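Local structure of glycosaminoglycan xylosylkinase (5XOM) at residues P151-Y157 and M206-L212; Y129-E135 and D296-G302; C319-S324 and V387-L393; S267-F271 and K309-L315. The protein probably phosphorylates xylose in the linkage region of proteoglycans, as a secretory-pathway kinase of the Fam20 family. All blocks are in the same frame, centred on the assembly; numbering follows the deposited sequence.

Overall arrangement
From the N terminus, 129-135 opens contact 2 at the start of helix 132-144, and strand 153-159 follows to open contact 1. Pairing with 206-212 closes contact 1, which is therefore nested inside the loop of contact 2. Segment 267-271 on helix 259-273 opens contact 4 before 296-302 returns to close contact 2, so contacts 2 and 4 cross; 309-315 then completes contact 4. Contact 3 follows in series, joining 319-324 to the C-terminal end at 387-393. Contacts 1 and 2 tie the antiparallel sheet to helix 132-144 and the loop after strand 289-292, while contacts 3 and 4, about 16 Å apart between centres, tie the helical part together.

Contact 1: residues P151-Y157 and M206-L212; sequences PPVVGRY and MEGALIL
Val153-Tyr157 and Met206-Leu212 are neighbouring antiparallel strands of the five-stranded sheet, consistent with the N lobe of the kinase fold, with 153-159 outermost within this chain. Val154 with Leu210 and Arg156 with Gly208 are hydrogen-bonded pairs; the straightest of their bonds, Leu210 N to Val154 O, measures 2.8 Å. A bond from Leu212 N to Pro152 O extends the pairing to the residue before strand 153-159. On the face of Val153 and Ile211, against helix 132-144, Val153 CG2 lies alongside Ile211 CG1 at 3.7 Å, and Val153 CG1 turns to Ala209 CB. On the reverse face Leu210 CD1 meets Arg156 CB at 3.9 Å. CG anti to the backbone N (chi1 -180°) and a chain extended beyond it carry the Arg156 guanidinium past Leu210 to Glu163 and the carbonyls of Met77 and Ala80. Tyr157 and Glu207 point the same way, ring and carboxylate planes 77° apart, and a water in the ring plane joins Tyr157 OH (2.6 Å) to Glu207 OE2 (2.9 Å). Glu207 OE1 turns to His132 and Arg117. Backbone bonds and aliphatic contacts hold the buried part; at the more exposed Tyr157 end water bridges the side chains, and Glu207 and Arg156 find charge partners outside.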
# COMPACT_ATOMS: atom_id res chain seq x y z
N PRO A 151 0.54 14.60 -9.17
CA PRO A 151 -0.48 14.70 -8.14
C PRO A 151 -1.81 13.99 -8.62
O PRO A 151 -2.08 13.99 -9.82
CB PRO A 151 -0.70 16.19 -7.95
CG PRO A 151 0.24 16.89 -8.84
CD PRO A 151 0.91 15.91 -9.74
N PRO A 152 -2.54 13.44 -7.68
CA PRO A 152 -3.82 12.78 -8.06
C PRO A 152 -4.78 13.70 -8.81
O PRO A 152 -4.94 14.87 -8.49
CB PRO A 152 -4.40 12.36 -6.70
CG PRO A 152 -3.20 12.18 -5.81
CD PRO A 152 -2.06 13.01 -6.36
N VAL A 153 -5.43 13.12 -9.83
CA VAL A 153 -6.41 13.81 -10.67
C VAL A 153 -7.67 12.96 -10.77
O VAL A 153 -7.60 11.74 -10.97
CB VAL A 153 -5.85 14.08 -12.08
CG1 VAL A 153 -6.86 14.87 -12.91
CG2 VAL A 153 -4.50 14.81 -12.01
N VAL A 154 -8.84 13.60 -10.67
CA VAL A 154 -10.11 12.91 -10.87
C VAL A 154 -11.01 13.74 -11.77
O VAL A 154 -11.00 14.98 -11.73
CB VAL A 154 -10.81 12.62 -9.52
CG1 VAL A 154 -11.62 13.83 -9.04
CG2 VAL A 154 -11.70 11.44 -9.66
N GLY A 155 -11.77 13.05 -12.62
CA GLY A 155 -12.83 13.69 -13.37
C GLY A 155 -14.07 13.87 -12.51
O GLY A 155 -14.33 13.11 -11.58
N ARG A 156 -14.83 14.92 -12.82
CA ARG A 156 -16.03 15.15 -12.04
C ARG A 156 -17.01 16.03 -12.80
O ARG A 156 -16.59 16.96 -13.49
CB ARG A 156 -15.67 15.80 -10.71
CG ARG A 156 -16.86 16.06 -9.83
CD ARG A 156 -16.38 16.33 -8.42
NE ARG A 156 -17.39 16.99 -7.61
CZ ARG A 156 -17.24 17.27 -6.32
NH1 ARG A 156 -16.12 16.95 -5.66
NH2 ARG A 156 -18.22 17.88 -5.65
N TYR A 157 -18.30 15.75 -12.64
CA TYR A 157 -19.36 16.60 -13.17
C TYR A 157 -19.81 17.56 -12.07
O TYR A 157 -20.33 17.12 -11.04
CB TYR A 157 -20.55 15.76 -13.65
CG TYR A 157 -20.22 14.81 -14.79
CD1 TYR A 157 -20.09 15.28 -16.09
CD2 TYR A 157 -20.06 13.45 -14.56
CE1 TYR A 157 -19.80 14.42 -17.14
CE2 TYR A 157 -19.77 12.58 -15.61
CZ TYR A 157 -19.64 13.07 -16.89
OH TYR A 157 -19.36 12.22 -17.93
N MET A 206 -21.05 21.07 -15.45
CA MET A 206 -19.77 21.28 -16.12
C MET A 206 -18.81 20.14 -15.81
O MET A 206 -18.50 19.88 -14.64
CB MET A 206 -19.16 22.63 -15.75
CG MET A 206 -17.80 22.88 -16.37
SD MET A 206 -17.04 24.39 -15.76
CE MET A 206 -17.57 25.55 -16.97
N GLU A 207 -18.35 19.47 -16.86
CA GLU A 207 -17.35 18.43 -16.76
C GLU A 207 -15.96 19.05 -16.62
O GLU A 207 -15.64 20.04 -17.28
CB GLU A 207 -17.42 17.54 -18.01
CG GLU A 207 -16.41 16.42 -18.09
CD GLU A 207 -16.44 15.70 -19.44
OE1 GLU A 207 -15.37 15.24 -19.90
OE2 GLU A 207 -17.53 15.60 -20.05
N GLY A 208 -15.13 18.45 -15.78
CA GLY A 208 -13.77 18.91 -15.65
C GLY A 208 -12.92 17.94 -14.86
O GLY A 208 -13.37 16.85 -14.48
N ALA A 209 -11.68 18.35 -14.60
CA ALA A 209 -10.71 17.57 -13.84
C ALA A 209 -10.30 18.34 -12.60
O ALA A 209 -10.12 19.56 -12.64
CB ALA A 209 -9.47 17.25 -14.70
N LEU A 210 -10.17 17.62 -11.48
CA LEU A 210 -9.69 18.18 -10.22
C LEU A 210 -8.28 17.65 -9.96
O LEU A 210 -8.06 16.43 -10.03
CB LEU A 210 -10.62 17.81 -9.06
CG LEU A 210 -11.94 18.56 -8.85
CD1 LEU A 210 -12.86 18.45 -10.03
CD2 LEU A 210 -12.64 18.03 -7.61
N ILE A 211 -7.34 18.55 -9.65
CA ILE A 211 -5.96 18.19 -9.36
C ILE A 211 -5.63 18.66 -7.95
O ILE A 211 -5.78 19.85 -7.64
CB ILE A 211 -4.98 18.80 -10.37
CG1 ILE A 211 -5.34 18.40 -11.80
CG2 ILE A 211 -3.54 18.35 -10.04
CD1 ILE A 211 -6.10 19.47 -12.56
N LEU A 212 -5.16 17.73 -7.10
CA LEU A 212 -4.83 18.06 -5.72
C LEU A 212 -3.65 19.02 -5.61
O LEU A 212 -2.62 18.84 -6.27
CB LEU A 212 -4.48 16.80 -4.93
CG LEU A 212 -5.56 15.85 -4.45
CD1 LEU A 212 -4.90 14.70 -3.72
CD2 LEU A 212 -6.55 16.58 -3.55
O HOH W 1 -18.52 12.84 -20.31

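Contact 2: residues Y129-E135 and D296-G302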
# COMPACT_ATOMS: atom_id res chain seq x y z
N TYR A 129 -6.13 25.35 -25.56
CA TYR A 129 -6.45 25.36 -24.14
C TYR A 129 -5.96 24.09 -23.47
O TYR A 129 -5.72 23.06 -24.11
CB TYR A 129 -7.96 25.44 -23.91
CG TYR A 129 -8.66 26.53 -24.68
CD1 TYR A 129 -8.21 27.84 -24.63
CD2 TYR A 129 -9.75 26.26 -25.47
CE1 TYR A 129 -8.85 28.83 -25.33
CE2 TYR A 129 -10.39 27.25 -26.18
CZ TYR A 129 -9.94 28.54 -26.11
OH TYR A 129 -10.57 29.54 -26.81
N ASP A 130 -5.85 24.16 -22.14
CA ASP A 130 -5.63 22.96 -21.34
C ASP A 130 -6.76 21.96 -21.58
O ASP A 130 -7.94 22.32 -21.56
CB ASP A 130 -5.60 23.35 -19.86
CG ASP A 130 -4.24 23.85 -19.41
OD1 ASP A 130 -3.38 24.07 -20.29
OD2 ASP A 130 -4.05 24.08 -18.19
N ARG A 131 -6.39 20.69 -21.79
CA ARG A 131 -7.36 19.60 -21.92
C ARG A 131 -7.54 18.92 -20.57
O ARG A 131 -6.60 18.33 -20.03
CB ARG A 131 -6.93 18.56 -22.96
CG ARG A 131 -7.24 18.93 -24.41
CD ARG A 131 -6.39 20.08 -24.90
NE ARG A 131 -5.07 19.61 -25.29
CZ ARG A 131 -4.11 20.38 -25.76
NH1 ARG A 131 -4.29 21.69 -25.93
NH2 ARG A 131 -2.94 19.85 -26.07
N HIS A 132 -8.76 18.99 -20.03
CA HIS A 132 -9.03 18.41 -18.73
C HIS A 132 -8.82 16.90 -18.74
O HIS A 132 -8.34 16.33 -17.75
CB HIS A 132 -10.46 18.73 -18.30
CG HIS A 132 -11.50 17.93 -19.03
ND1 HIS A 132 -11.63 17.96 -20.40
CD2 HIS A 132 -12.42 17.05 -18.58
CE1 HIS A 132 -12.61 17.15 -20.77
NE2 HIS A 132 -13.11 16.59 -19.68
N ASN A 133 -9.20 16.23 -19.83
CA ASN A 133 -9.07 14.78 -19.88
C ASN A 133 -7.62 14.36 -20.00
O ASN A 133 -7.28 13.24 -19.62
CB ASN A 133 -9.88 14.21 -21.05
CG ASN A 133 -9.37 14.69 -22.40
OD1 ASN A 133 -9.16 15.89 -22.60
ND2 ASN A 133 -9.16 13.75 -23.32
N ALA A 134 -6.76 15.26 -20.50
CA ALA A 134 -5.34 14.96 -20.57
C ALA A 134 -4.72 14.87 -19.18
O ALA A 134 -3.84 14.04 -18.94
CB ALA A 134 -4.62 16.02 -21.41
N GLU A 135 -5.16 15.73 -18.25
CA GLU A 135 -4.66 15.65 -16.88
C GLU A 135 -4.97 14.30 -16.26
O GLU A 135 -4.13 13.71 -15.57
CB GLU A 135 -5.25 16.77 -16.01
CG GLU A 135 -4.76 18.19 -16.33
CD GLU A 135 -3.39 18.53 -15.72
OE1 GLU A 135 -2.63 17.62 -15.31
OE2 GLU A 135 -3.07 19.74 -15.67
N ASP A 296 0.91 20.06 -13.94
CA ASP A 296 0.31 20.69 -15.10
C ASP A 296 0.68 19.95 -16.38
O ASP A 296 1.59 20.36 -17.12
CB ASP A 296 0.73 22.17 -15.21
CG ASP A 296 -0.01 22.91 -16.33
OD1 ASP A 296 0.09 24.16 -16.37
OD2 ASP A 296 -0.69 22.27 -17.17
N ASN A 297 -0.03 18.86 -16.66
CA ASN A 297 0.22 18.04 -17.84
C ASN A 297 -0.88 18.18 -18.88
O ASN A 297 -1.03 17.30 -19.74
CB ASN A 297 0.39 16.57 -17.43
CG ASN A 297 1.37 16.39 -16.29
OD1 ASN A 297 2.48 16.92 -16.32
ND2 ASN A 297 0.95 15.65 -15.26
N ALA A 298 -1.67 19.26 -18.82
CA ALA A 298 -2.92 19.35 -19.56
C ALA A 298 -2.75 19.74 -21.02
O ALA A 298 -3.69 19.56 -21.81
CB ALA A 298 -3.86 20.36 -18.90
N LYS A 299 -1.59 20.25 -21.43
CA LYS A 299 -1.41 20.62 -22.83
C LYS A 299 -0.83 19.44 -23.59
O LYS A 299 0.27 19.45 -24.15
CB LYS A 299 -0.54 21.87 -22.95
CG LYS A 299 -0.78 22.61 -24.26
CD LYS A 299 -1.84 23.69 -24.11
CE LYS A 299 -1.30 24.86 -23.31
NZ LYS A 299 -0.17 25.48 -24.05
N SER A 300 -1.64 18.39 -23.61
CA SER A 300 -1.24 17.12 -24.18
C SER A 300 -2.47 16.47 -24.80
O SER A 300 -3.59 16.98 -24.68
CB SER A 300 -0.57 16.24 -23.11
OG SER A 300 -1.43 16.04 -22.00
N PHE A 301 -2.24 15.34 -25.47
CA PHE A 301 -3.30 14.63 -26.20
C PHE A 301 -4.11 15.60 -27.06
O PHE A 301 -5.35 15.57 -27.08
CB PHE A 301 -4.19 13.83 -25.25
CG PHE A 301 -3.46 12.74 -24.50
CD1 PHE A 301 -3.10 11.56 -25.14
CD2 PHE A 301 -3.14 12.90 -23.16
CE1 PHE A 301 -2.42 10.55 -24.46
CE2 PHE A 301 -2.46 11.89 -22.46
CZ PHE A 301 -2.09 10.72 -23.12
N GLY A 302 -3.41 16.47 -27.79
CA GLY A 302 -4.04 17.38 -28.71
C GLY A 302 -4.16 16.82 -30.12
O GLY A 302 -5.10 17.16 -30.83
O HOH W 2 -8.04 14.50 -26.13
O HOH W 3 -1.95 15.01 -14.66
O HOH W 4 -1.19 18.36 -12.70
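NE (3.1 Å) and NH2 (3.3 Å) of Arg131 converge on the carbonyl oxygen of Ser300, which lies in the guanidinium plane but receives both from one face of its own carbonyl plane. The chain bends at chi2 (69°) and chi3 (81°), folding the guanidinium back over the loop, and Ala298 O and Lys299 CA sit over one of its faces. Ala298 O also accepts from Arg131 N at 2.9 Å. NH1 donates to Tyr129 O, tilted from the guanidinium plane, which helps limit its rotation. With an alanine here both side-chain donors to Ser300 O are gone, and the 296-302 loop would probably be freer to shift. One helical turn on, Ala134 CB fits between Ser300 OG, itself bonded to Asn297 O, and the edge of the Phe301 ring, whose CD2 is 3.9 Å away. Glu135 OE1 accepts from Asn297 N at 3.2 Å, from above the carboxylate plane, and two waters link it to Asn297 ND2 and Asp296 N; Asn297 OD1 is bonded to Arg278. Ala298 CB packs on Glu135 CG. Farther out, Lys111 of strand 106-112 pairs with both Asp130 and Glu135, reminiscent of the lysine-glutamate pair of the kinase fold. The start of helix 132-144 thus lies between that strand and the loop, while Asn297, Ser300 and Phe301 rest on helix 259-273.

Contact 3: residues C319-S324 and V387-L393; sequences CRLRSS and VIIEDHL
Arg322 reaches across to Asp391; its CG lies anti to the backbone N (chi1 168°) and the chain bends at chi3. Beyond CB, CG passes Asp391 OD1 at 3.6 Å, and CD is in contact with Asp391 OD1 and the carbonyl carbon C of Leu393. NE donates to both carboxylate oxygens, the shorter bond being 2.9 Å to Asp391 OD2. NH2 takes the syn lone pair of the same Asp391 OD2 at 2.8 Å. The two planes are only 15° apart, so this is a nearly coplanar, side-on salt bridge. NH1 turns to Asp262 and Asp265 of helix 259-273. A leucine in place of Arg322 would probably leave Asp391, Asp262 and Asp265 without this shared positive partner and the C-terminal end less firmly held. Asp391 OD1 also accepts from Leu393 N, from above the carboxylate plane, closing an Asx turn that presents the carboxylate to the arginine. Arg320, two residues earlier, is held quite differently: Ile389 CD1 lies over the centre of its guanidinium, 3.7 Å from Arg320 CZ. Leu321 N bonds to Val387 O, and Ile389 N to Leu321 O at 2.9 Å; then Ser323 N, in the first turn of helix 323-334, bonds to Ile389 O. Beside them Cys319 is disulfide-bonded to Cys378 of helix 358-382. The whole is a two-stranded parallel sheet whose strands are separated in sequence by helices and loops, finished by an Asx turn at the C terminus.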
# COMPACT_ATOMS: atom_id res chain seq x y z
N CYS A 319 21.86 11.17 -24.43
CA CYS A 319 22.08 9.73 -24.42
C CYS A 319 22.49 9.24 -23.03
O CYS A 319 23.52 8.59 -22.84
CB CYS A 319 23.10 9.32 -25.48
SG CYS A 319 22.37 9.24 -27.14
N ARG A 320 21.70 9.64 -22.04
CA ARG A 320 21.77 9.07 -20.70
C ARG A 320 20.35 8.69 -20.30
O ARG A 320 19.39 9.37 -20.65
CB ARG A 320 22.38 10.07 -19.71
CG ARG A 320 23.77 10.55 -20.14
CD ARG A 320 24.22 11.77 -19.35
NE ARG A 320 24.25 11.52 -17.91
CZ ARG A 320 25.29 10.98 -17.28
NH1 ARG A 320 26.38 10.65 -17.96
NH2 ARG A 320 25.24 10.77 -15.97
N LEU A 321 20.23 7.58 -19.58
CA LEU A 321 18.91 7.09 -19.20
C LEU A 321 19.03 6.36 -17.88
O LEU A 321 19.89 5.49 -17.72
CB LEU A 321 18.33 6.15 -20.27
CG LEU A 321 16.96 5.53 -19.96
CD1 LEU A 321 15.90 6.61 -19.69
CD2 LEU A 321 16.50 4.62 -21.09
N ARG A 322 18.18 6.74 -16.94
CA ARG A 322 18.19 6.11 -15.63
C ARG A 322 17.83 4.64 -15.74
O ARG A 322 16.92 4.26 -16.48
CB ARG A 322 17.23 6.82 -14.69
CG ARG A 322 16.97 6.08 -13.39
CD ARG A 322 16.22 6.96 -12.39
NE ARG A 322 17.01 8.10 -11.95
CZ ARG A 322 16.61 9.36 -12.06
NH1 ARG A 322 15.43 9.66 -12.59
NH2 ARG A 322 17.39 10.35 -11.62
N SER A 323 18.55 3.81 -14.98
CA SER A 323 18.43 2.36 -15.12
C SER A 323 17.01 1.88 -14.82
O SER A 323 16.46 1.06 -15.56
CB SER A 323 19.44 1.66 -14.22
OG SER A 323 19.31 0.25 -14.29
N SER A 324 16.42 2.34 -13.72
CA SER A 324 15.07 1.91 -13.37
C SER A 324 14.06 2.28 -14.45
O SER A 324 13.12 1.52 -14.73
CB SER A 324 14.63 2.48 -12.02
OG SER A 324 14.77 3.89 -11.98
N VAL A 387 25.26 4.63 -21.46
CA VAL A 387 23.97 5.32 -21.52
C VAL A 387 23.12 5.01 -20.30
O VAL A 387 22.48 5.90 -19.74
CB VAL A 387 23.23 4.97 -22.82
CG1 VAL A 387 21.76 5.35 -22.71
CG2 VAL A 387 23.88 5.67 -24.01
N ILE A 388 23.07 3.74 -19.89
CA ILE A 388 22.29 3.34 -18.73
C ILE A 388 23.05 3.72 -17.47
O ILE A 388 24.14 3.20 -17.21
CB ILE A 388 22.00 1.83 -18.77
CG1 ILE A 388 21.19 1.48 -20.02
CG2 ILE A 388 21.30 1.38 -17.51
CD1 ILE A 388 19.97 2.36 -20.21
N ILE A 389 22.48 4.64 -16.69
CA ILE A 389 23.07 5.09 -15.43
C ILE A 389 22.26 4.53 -14.28
O ILE A 389 21.06 4.82 -14.14
CB ILE A 389 23.16 6.62 -15.34
CG1 ILE A 389 24.27 7.16 -16.24
CG2 ILE A 389 23.42 7.06 -13.91
CD1 ILE A 389 23.83 7.56 -17.59
N GLU A 390 22.91 3.73 -13.43
CA GLU A 390 22.29 3.23 -12.21
C GLU A 390 22.61 4.22 -11.09
O GLU A 390 23.69 4.17 -10.50
CB GLU A 390 22.79 1.82 -11.87
CG GLU A 390 22.28 1.32 -10.53
CD GLU A 390 20.76 1.21 -10.47
OE1 GLU A 390 20.20 0.21 -10.96
OE2 GLU A 390 20.12 2.15 -9.95
N ASP A 391 21.68 5.13 -10.83
CA ASP A 391 21.82 6.08 -9.73
C ASP A 391 20.98 5.69 -8.53
O ASP A 391 20.83 6.48 -7.60
CB ASP A 391 21.45 7.50 -10.19
CG ASP A 391 19.96 7.66 -10.51
OD1 ASP A 391 19.23 6.65 -10.62
OD2 ASP A 391 19.52 8.83 -10.64
N HIS A 392 20.41 4.48 -8.54
CA HIS A 392 19.62 3.91 -7.45
C HIS A 392 18.32 4.66 -7.21
O HIS A 392 17.70 4.51 -6.14
CB HIS A 392 20.46 3.84 -6.17
CG HIS A 392 21.73 3.06 -6.34
ND1 HIS A 392 21.75 1.70 -6.55
CD2 HIS A 392 23.02 3.47 -6.40
CE1 HIS A 392 23.00 1.30 -6.70
NE2 HIS A 392 23.79 2.35 -6.61
N LEU A 393 17.87 5.43 -8.19
CA LEU A 393 16.57 6.09 -8.11
C LEU A 393 15.66 5.55 -9.21
O LEU A 393 14.45 5.79 -9.20
CB LEU A 393 16.72 7.61 -8.23
CG LEU A 393 17.60 8.31 -7.18
CD1 LEU A 393 17.74 9.80 -7.50
CD2 LEU A 393 17.04 8.11 -5.77
O HOH W 5 17.77 -0.12 -11.78
O HOH W 6 18.08 3.82 -11.56
O HOH W 7 12.18 4.63 -9.87

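Contact 4: residues S267-F271 and K309-L315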
# COMPACT_ATOMS: atom_id res chain seq x y z
N SER A 267 11.05 13.99 -20.19
CA SER A 267 10.94 14.18 -21.63
C SER A 267 10.32 12.96 -22.30
O SER A 267 9.58 13.10 -23.28
CB SER A 267 12.31 14.49 -22.24
OG SER A 267 13.10 13.32 -22.35
N ILE A 268 10.60 11.77 -21.78
CA ILE A 268 9.95 10.56 -22.27
C ILE A 268 8.46 10.59 -21.95
O ILE A 268 7.61 10.30 -22.80
CB ILE A 268 10.62 9.31 -21.68
CG1 ILE A 268 12.02 9.12 -22.28
CG2 ILE A 268 9.76 8.07 -21.88
CD1 ILE A 268 12.86 8.11 -21.54
N PHE A 269 8.12 10.96 -20.71
CA PHE A 269 6.72 11.05 -20.32
C PHE A 269 5.99 12.11 -21.14
O PHE A 269 4.88 11.88 -21.62
CB PHE A 269 6.65 11.35 -18.82
CG PHE A 269 5.27 11.67 -18.30
CD1 PHE A 269 4.37 10.66 -18.01
CD2 PHE A 269 4.90 12.99 -18.04
CE1 PHE A 269 3.11 10.94 -17.50
CE2 PHE A 269 3.63 13.29 -17.52
CZ PHE A 269 2.74 12.25 -17.26
N ASP A 270 6.61 13.28 -21.33
CA ASP A 270 5.98 14.33 -22.12
C ASP A 270 5.85 13.94 -23.58
O ASP A 270 4.88 14.33 -24.25
CB ASP A 270 6.77 15.63 -21.98
CG ASP A 270 6.46 16.37 -20.69
OD1 ASP A 270 5.36 16.16 -20.13
OD2 ASP A 270 7.31 17.16 -20.23
N PHE A 271 6.82 13.18 -24.10
CA PHE A 271 6.75 12.74 -25.49
C PHE A 271 5.59 11.77 -25.70
O PHE A 271 4.91 11.84 -26.73
CB PHE A 271 8.07 12.09 -25.90
CG PHE A 271 8.01 11.39 -27.23
CD1 PHE A 271 7.89 12.10 -28.42
CD2 PHE A 271 8.02 10.01 -27.29
CE1 PHE A 271 7.83 11.44 -29.65
CE2 PHE A 271 7.95 9.35 -28.51
CZ PHE A 271 7.85 10.05 -29.68
N LYS A 309 8.95 14.54 -32.05
CA LYS A 309 10.18 13.95 -31.53
C LYS A 309 11.08 14.98 -30.87
O LYS A 309 11.94 14.60 -30.07
CB LYS A 309 10.92 13.22 -32.65
CG LYS A 309 10.24 11.93 -33.09
CD LYS A 309 11.03 11.25 -34.19
CE LYS A 309 10.36 9.96 -34.63
NZ LYS A 309 11.05 9.30 -35.78
N SER A 310 10.92 16.27 -31.18
CA SER A 310 11.71 17.29 -30.50
C SER A 310 11.51 17.27 -28.99
O SER A 310 12.39 17.74 -28.26
CB SER A 310 11.37 18.68 -31.05
OG SER A 310 10.01 19.00 -30.83
N ILE A 311 10.37 16.76 -28.51
CA ILE A 311 10.16 16.66 -27.07
C ILE A 311 11.21 15.76 -26.43
O ILE A 311 11.63 15.99 -25.29
CB ILE A 311 8.73 16.17 -26.78
CG1 ILE A 311 7.70 17.10 -27.43
CG2 ILE A 311 8.50 16.05 -25.28
CD1 ILE A 311 6.23 16.62 -27.28
N LEU A 312 11.67 14.74 -27.16
CA LEU A 312 12.65 13.79 -26.65
C LEU A 312 14.08 14.31 -26.70
O LEU A 312 15.00 13.55 -26.42
CB LEU A 312 12.58 12.48 -27.46
CG LEU A 312 11.51 11.45 -27.13
CD1 LEU A 312 11.61 10.32 -28.14
CD2 LEU A 312 11.63 10.93 -25.70
N SER A 313 14.27 15.59 -27.04
CA SER A 313 15.62 16.14 -27.19
C SER A 313 16.54 15.88 -26.00
O SER A 313 17.72 15.56 -26.24
CB SER A 313 15.54 17.64 -27.47
OG SER A 313 15.25 17.89 -28.83
N PRO A 314 16.11 15.99 -24.74
CA PRO A 314 17.04 15.64 -23.64
C PRO A 314 17.57 14.23 -23.75
O PRO A 314 18.76 14.01 -23.53
CB PRO A 314 16.17 15.84 -22.39
CG PRO A 314 15.18 16.86 -22.78
CD PRO A 314 14.85 16.55 -24.22
N LEU A 315 16.73 13.25 -24.11
CA LEU A 315 17.23 11.89 -24.25
C LEU A 315 18.10 11.75 -25.49
O LEU A 315 19.18 11.14 -25.43
CB LEU A 315 16.07 10.89 -24.29
CG LEU A 315 16.49 9.45 -24.59
CD1 LEU A 315 17.16 8.83 -23.37
CD2 LEU A 315 15.29 8.63 -25.02
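Lys309 begins the contact by laying its backbone beside Phe271, its CA 3.9 Å from Phe271 CE1. Ser310 faces away from helix 259-273, but its carbonyl accepts from both the backbone N and OG of Ser313, two bonds that tie the 3-10 turn to the following helix. Ile311 then points at helix 259-273: its CG2 nestles 3.5 Å from Phe271 N and also touches Asp270 CB, with CB at the edge of the Phe271 ring. Ile311 O lies against Ser267 CB. Leu312 carries the aromatic contact. Its CD1 sits over the centre of the Phe271 ring, 3.7 Å from the centroid and 12° off the normal, a CH-pi contact. Phe271 holds its CG anti to the backbone N (chi1 170°), which brings the ring beneath this methyl; helix 358-382 supplies Leu370 and Val371 around the ring as well. The other branch, Leu312 CD2, spreads over Ile268, 3.9 Å from its CG1. Past Ser313, Pro314 CG rests on Ser267 CB at 3.8 Å; the hydroxyl of that serine is engaged by Ile264 O of its own helix. Leu315 closes the row, its CD2 facing Ile268 CD1. No hydrogen bond crosses between the two segments; bonds such as Phe271 N to Ser267 O and Leu312 N to Lys309 O stay within each, so shape and buried hydrocarbon join these helices, consistent with the mainly helical C lobe of the kinase fold.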